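Local coordinates for bifunctional purine biosynthetic protein ADE5,7 (Cryptococcus neoformans var. grubii serotype A, PDB 7LVO), which catalyses two steps of de novo purine biosynthesis, this N-terminal half being the part that joins phosphoribosylamine to glycine at the expense of ATP, at residues 239-243 / 257-262; 275-279 / 463-467. One frame throughout, in Å; residues are numbered along the deposited sequence.

Contact 1: residues 239-243 / 257-262; sequences PEISV and AAQDHK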
# COMPACT_ATOMS: atom_id res chain seq x y z
N PRO A 239 -7.38 -2.27 17.63
CA PRO A 239 -7.68 -1.84 16.26
C PRO A 239 -6.42 -1.38 15.53
O PRO A 239 -5.45 -0.93 16.15
CB PRO A 239 -8.67 -0.69 16.45
CG PRO A 239 -8.29 -0.11 17.78
CD PRO A 239 -7.85 -1.28 18.63
N GLU A 240 -6.46 -1.49 14.21
CA GLU A 240 -5.34 -1.12 13.36
C GLU A 240 -5.66 0.17 12.62
O GLU A 240 -6.82 0.46 12.30
CB GLU A 240 -5.02 -2.23 12.36
CG GLU A 240 -4.64 -3.55 13.01
CD GLU A 240 -4.25 -4.61 11.98
OE1 GLU A 240 -3.82 -4.25 10.87
OE2 GLU A 240 -4.39 -5.81 12.30
N ILE A 241 -4.61 0.95 12.36
CA ILE A 241 -4.73 2.16 11.56
C ILE A 241 -3.56 2.21 10.59
O ILE A 241 -2.49 1.64 10.84
CB ILE A 241 -4.76 3.44 12.43
CG1 ILE A 241 -3.47 3.59 13.23
CG2 ILE A 241 -5.97 3.42 13.36
CD1 ILE A 241 -3.36 4.92 13.96
N SER A 242 -3.77 2.89 9.46
CA SER A 242 -2.74 3.09 8.45
C SER A 242 -2.33 4.56 8.46
O SER A 242 -3.20 5.45 8.39
CB SER A 242 -3.24 2.68 7.07
OG SER A 242 -3.56 1.30 7.02
N VAL A 243 -1.03 4.82 8.53
CA VAL A 243 -0.48 6.17 8.48
C VAL A 243 0.46 6.25 7.28
O VAL A 243 1.56 5.69 7.32
CB VAL A 243 0.25 6.54 9.78
CG1 VAL A 243 0.81 7.95 9.69
CG2 VAL A 243 -0.68 6.40 10.98
N ALA A 257 -4.72 9.82 8.90
CA ALA A 257 -4.70 8.41 9.24
C ALA A 257 -5.92 7.70 8.65
O ALA A 257 -7.01 8.27 8.56
CB ALA A 257 -4.67 8.22 10.76
N ALA A 258 -5.71 6.46 8.25
CA ALA A 258 -6.76 5.66 7.62
C ALA A 258 -6.91 4.34 8.34
O ALA A 258 -6.04 3.91 9.10
CB ALA A 258 -6.45 5.42 6.13
N GLN A 259 -8.06 3.69 8.12
CA GLN A 259 -8.32 2.35 8.60
C GLN A 259 -8.80 1.50 7.43
O GLN A 259 -9.61 1.95 6.62
CB GLN A 259 -9.36 2.33 9.72
CG GLN A 259 -8.81 2.75 11.07
CD GLN A 259 -9.79 2.49 12.20
OE1 GLN A 259 -10.69 3.30 12.46
NE2 GLN A 259 -9.64 1.36 12.88
N ASP A 260 -8.31 0.26 7.36
CA ASP A 260 -8.64 -0.67 6.29
C ASP A 260 -9.37 -1.88 6.85
O ASP A 260 -9.25 -2.21 8.03
CB ASP A 260 -7.36 -1.11 5.56
CG ASP A 260 -7.64 -2.10 4.45
OD1 ASP A 260 -8.58 -1.87 3.66
OD2 ASP A 260 -6.91 -3.11 4.36
N HIS A 261 -10.16 -2.52 5.99
CA HIS A 261 -10.91 -3.73 6.34
C HIS A 261 -10.24 -4.91 5.64
O HIS A 261 -10.48 -5.17 4.46
CB HIS A 261 -12.37 -3.60 5.93
CG HIS A 261 -13.13 -2.59 6.71
ND1 HIS A 261 -13.89 -2.91 7.81
CD2 HIS A 261 -13.26 -1.25 6.54
CE1 HIS A 261 -14.45 -1.82 8.29
NE2 HIS A 261 -14.08 -0.80 7.54
N LYS A 262 -9.40 -5.64 6.39
CA LYS A 262 -8.63 -6.72 5.79
C LYS A 262 -9.51 -7.94 5.50
O LYS A 262 -9.30 -8.63 4.50
CB LYS A 262 -7.48 -7.11 6.72
CG LYS A 262 -6.41 -6.04 6.88
CD LYS A 262 -5.33 -6.49 7.87
CE LYS A 262 -4.20 -5.48 7.95
NZ LYS A 262 -3.13 -5.91 8.90
O HOH W 1 -5.78 -0.05 8.95
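Two flat groups carry this contact at separate places: the amide of Gln259, which meets the main chain of Glu240, and the carboxylate of Glu240, which meets Lys262. At the amide's nitrogen end, Gln259 NE2 donates to Glu240 O at 3.0 Å, with the acceptor tilted 18° from the amide plane. Its other end, OE1, is hydrogen-bonded to Tyr279 OH, so both ends of the amide are held. Nearer the backbone, Gln259 CG lies 3.7 Å from Ile241 CG2, a methyl that stands beside its own backbone N because CG1 takes the place between N and the carbonyl carbon (chi1 62°). The extended chain of Lys262 crosses that of Glu240 at about a right angle; NZ reaches the syn lone pair of OE1, giving a salt bridge of 2.7 Å between Lys262 NZ and Glu240 OE1.

Between the backbones, Ser242 N to Ala258 O and Ala258 N to Ser242 O (2.7 Å) form a single antiparallel hydrogen-bonded pair. Farther along, a water links Ser242 OG with Asp260 N, while Ser242 OG also bonds to Glu340. The two segments run 125° apart, which fits strands that meet briefly and then diverge. Within the ATP-grasp domain, this lone beta bridge links strand 240-248 of one antiparallel sheet to the start of 259-263, an outermost strand of the next, with the side chain of Lys262 about 5 Å from that of Glu331, a predicted magnesium ligand.

Contact 2: residues 275-279 / 463-467; sequences GMGAY and IAYRA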
# COMPACT_ATOMS: atom_id res chain seq x y z
N GLY A 275 -7.43 -5.99 1.31
CA GLY A 275 -8.15 -4.79 1.69
C GLY A 275 -9.47 -4.65 0.96
O GLY A 275 -9.49 -4.48 -0.26
N MET A 276 -10.58 -4.73 1.69
CA MET A 276 -11.91 -4.63 1.11
C MET A 276 -12.50 -3.23 1.23
O MET A 276 -13.62 -3.00 0.77
CB MET A 276 -12.86 -5.64 1.77
CG MET A 276 -12.56 -7.10 1.42
SD MET A 276 -12.66 -7.44 -0.34
CE MET A 276 -14.37 -7.00 -0.69
N GLY A 277 -11.79 -2.29 1.84
CA GLY A 277 -12.29 -0.94 1.97
C GLY A 277 -11.56 -0.14 3.03
O GLY A 277 -11.03 -0.71 3.99
N ALA A 278 -11.52 1.18 2.88
CA ALA A 278 -10.81 2.03 3.82
C ALA A 278 -11.52 3.38 3.93
O ALA A 278 -12.37 3.74 3.11
CB ALA A 278 -9.35 2.24 3.39
N TYR A 279 -11.18 4.11 4.98
CA TYR A 279 -11.76 5.42 5.23
C TYR A 279 -10.73 6.27 5.96
O TYR A 279 -9.83 5.75 6.63
CB TYR A 279 -13.06 5.33 6.03
CG TYR A 279 -12.94 4.55 7.32
CD1 TYR A 279 -13.05 3.16 7.33
CD2 TYR A 279 -12.71 5.19 8.53
CE1 TYR A 279 -12.94 2.44 8.50
CE2 TYR A 279 -12.59 4.48 9.71
CZ TYR A 279 -12.71 3.10 9.69
OH TYR A 279 -12.59 2.38 10.85
N ILE A 463 -18.54 -1.23 5.49
CA ILE A 463 -17.30 -0.46 5.47
C ILE A 463 -17.48 0.79 6.31
O ILE A 463 -18.42 1.57 6.12
CB ILE A 463 -16.90 -0.12 4.03
CG1 ILE A 463 -16.65 -1.40 3.24
CG2 ILE A 463 -15.66 0.78 4.03
CD1 ILE A 463 -15.49 -2.25 3.75
N ALA A 464 -16.56 0.99 7.26
CA ALA A 464 -16.57 2.13 8.18
C ALA A 464 -17.72 2.07 9.18
O ALA A 464 -18.05 3.09 9.81
CB ALA A 464 -16.61 3.46 7.42
N TYR A 465 -18.34 0.90 9.35
CA TYR A 465 -19.47 0.79 10.27
C TYR A 465 -19.03 1.00 11.71
O TYR A 465 -19.73 1.66 12.49
CB TYR A 465 -20.14 -0.58 10.11
CG TYR A 465 -19.61 -1.64 11.05
CD1 TYR A 465 -18.45 -2.35 10.75
CD2 TYR A 465 -20.26 -1.94 12.24
CE1 TYR A 465 -17.96 -3.33 11.60
CE2 TYR A 465 -19.78 -2.91 13.10
CZ TYR A 465 -18.63 -3.60 12.78
OH TYR A 465 -18.16 -4.57 13.64
N ARG A 466 -17.87 0.47 12.09
CA ARG A 466 -17.39 0.54 13.46
C ARG A 466 -16.94 1.94 13.85
O ARG A 466 -16.64 2.18 15.03
CB ARG A 466 -16.25 -0.46 13.67
CG ARG A 466 -15.22 -0.44 12.56
CD ARG A 466 -14.32 -1.66 12.63
NE ARG A 466 -13.31 -1.64 11.57
CZ ARG A 466 -12.11 -1.10 11.71
NH1 ARG A 466 -11.73 -0.54 12.85
NH2 ARG A 466 -11.27 -1.11 10.68
N ALA A 467 -16.87 2.87 12.90
CA ALA A 467 -16.54 4.26 13.19
C ALA A 467 -17.76 5.17 13.24
O ALA A 467 -17.66 6.29 13.74
CB ALA A 467 -15.55 4.80 12.16
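Tyr279 reaches from strand 277-280 to the C-terminal loop 463-467. CB points toward the loop, and a chi1 of 53° sets CG between the backbone N and the carbonyl carbon. CG and CD1 then lie against the methyl of Ala464, with Tyr279 CD1 3.6 Å from Ala464 CB. That methyl stands 4.0 Å from the ring centroid and 26° off the normal, which places this CH-pi contact over one face. CE1 continues onto Ala464 CA, and across the ring CE2 meets Ala467 CB at 3.9 Å, an oblique approach. At the tip, OH sits over one face of the Arg466 guanidinium, 3.6 Å from Arg466 CZ, with ring and guanidinium planes 67° apart. This is packing rather than a hydrogen bond; the hydroxyl's bond goes to Gln259.

At the other end of the contact, Ile463 CD1 touches Met276 O at 3.6 Å and lies 3.9 Å from Gly277 CA, where the missing side chain leaves room for that methyl. Val379 and Val381 of the next strand also touch Ile463. The arrangement is a C-terminal tail folded over an antiparallel sheet, joining the GARS C domain to the ATP-grasp region.

Overall arrangement
From the N terminus, the chain first passes through the parallel sheet built round strand 38-44 and the antiparallel sheet containing 229-234 before it enters 239-243. Contact 1 then closes a short loop, with 13 residues between its segments that include strand 252-254. Contact 2 opens only after contact 1 has closed and spans 183 residues, so the two are in series and do not cross. Their centres are nevertheless only 8 Å apart, because 259-263 and 277-280 are neighbouring strands of one sheet; His261 O and Met276 N, 2.8 Å apart, probably form a hydrogen bond between them. Strand 240-248, this sheet and the C-terminal tail are thereby tied in sequence.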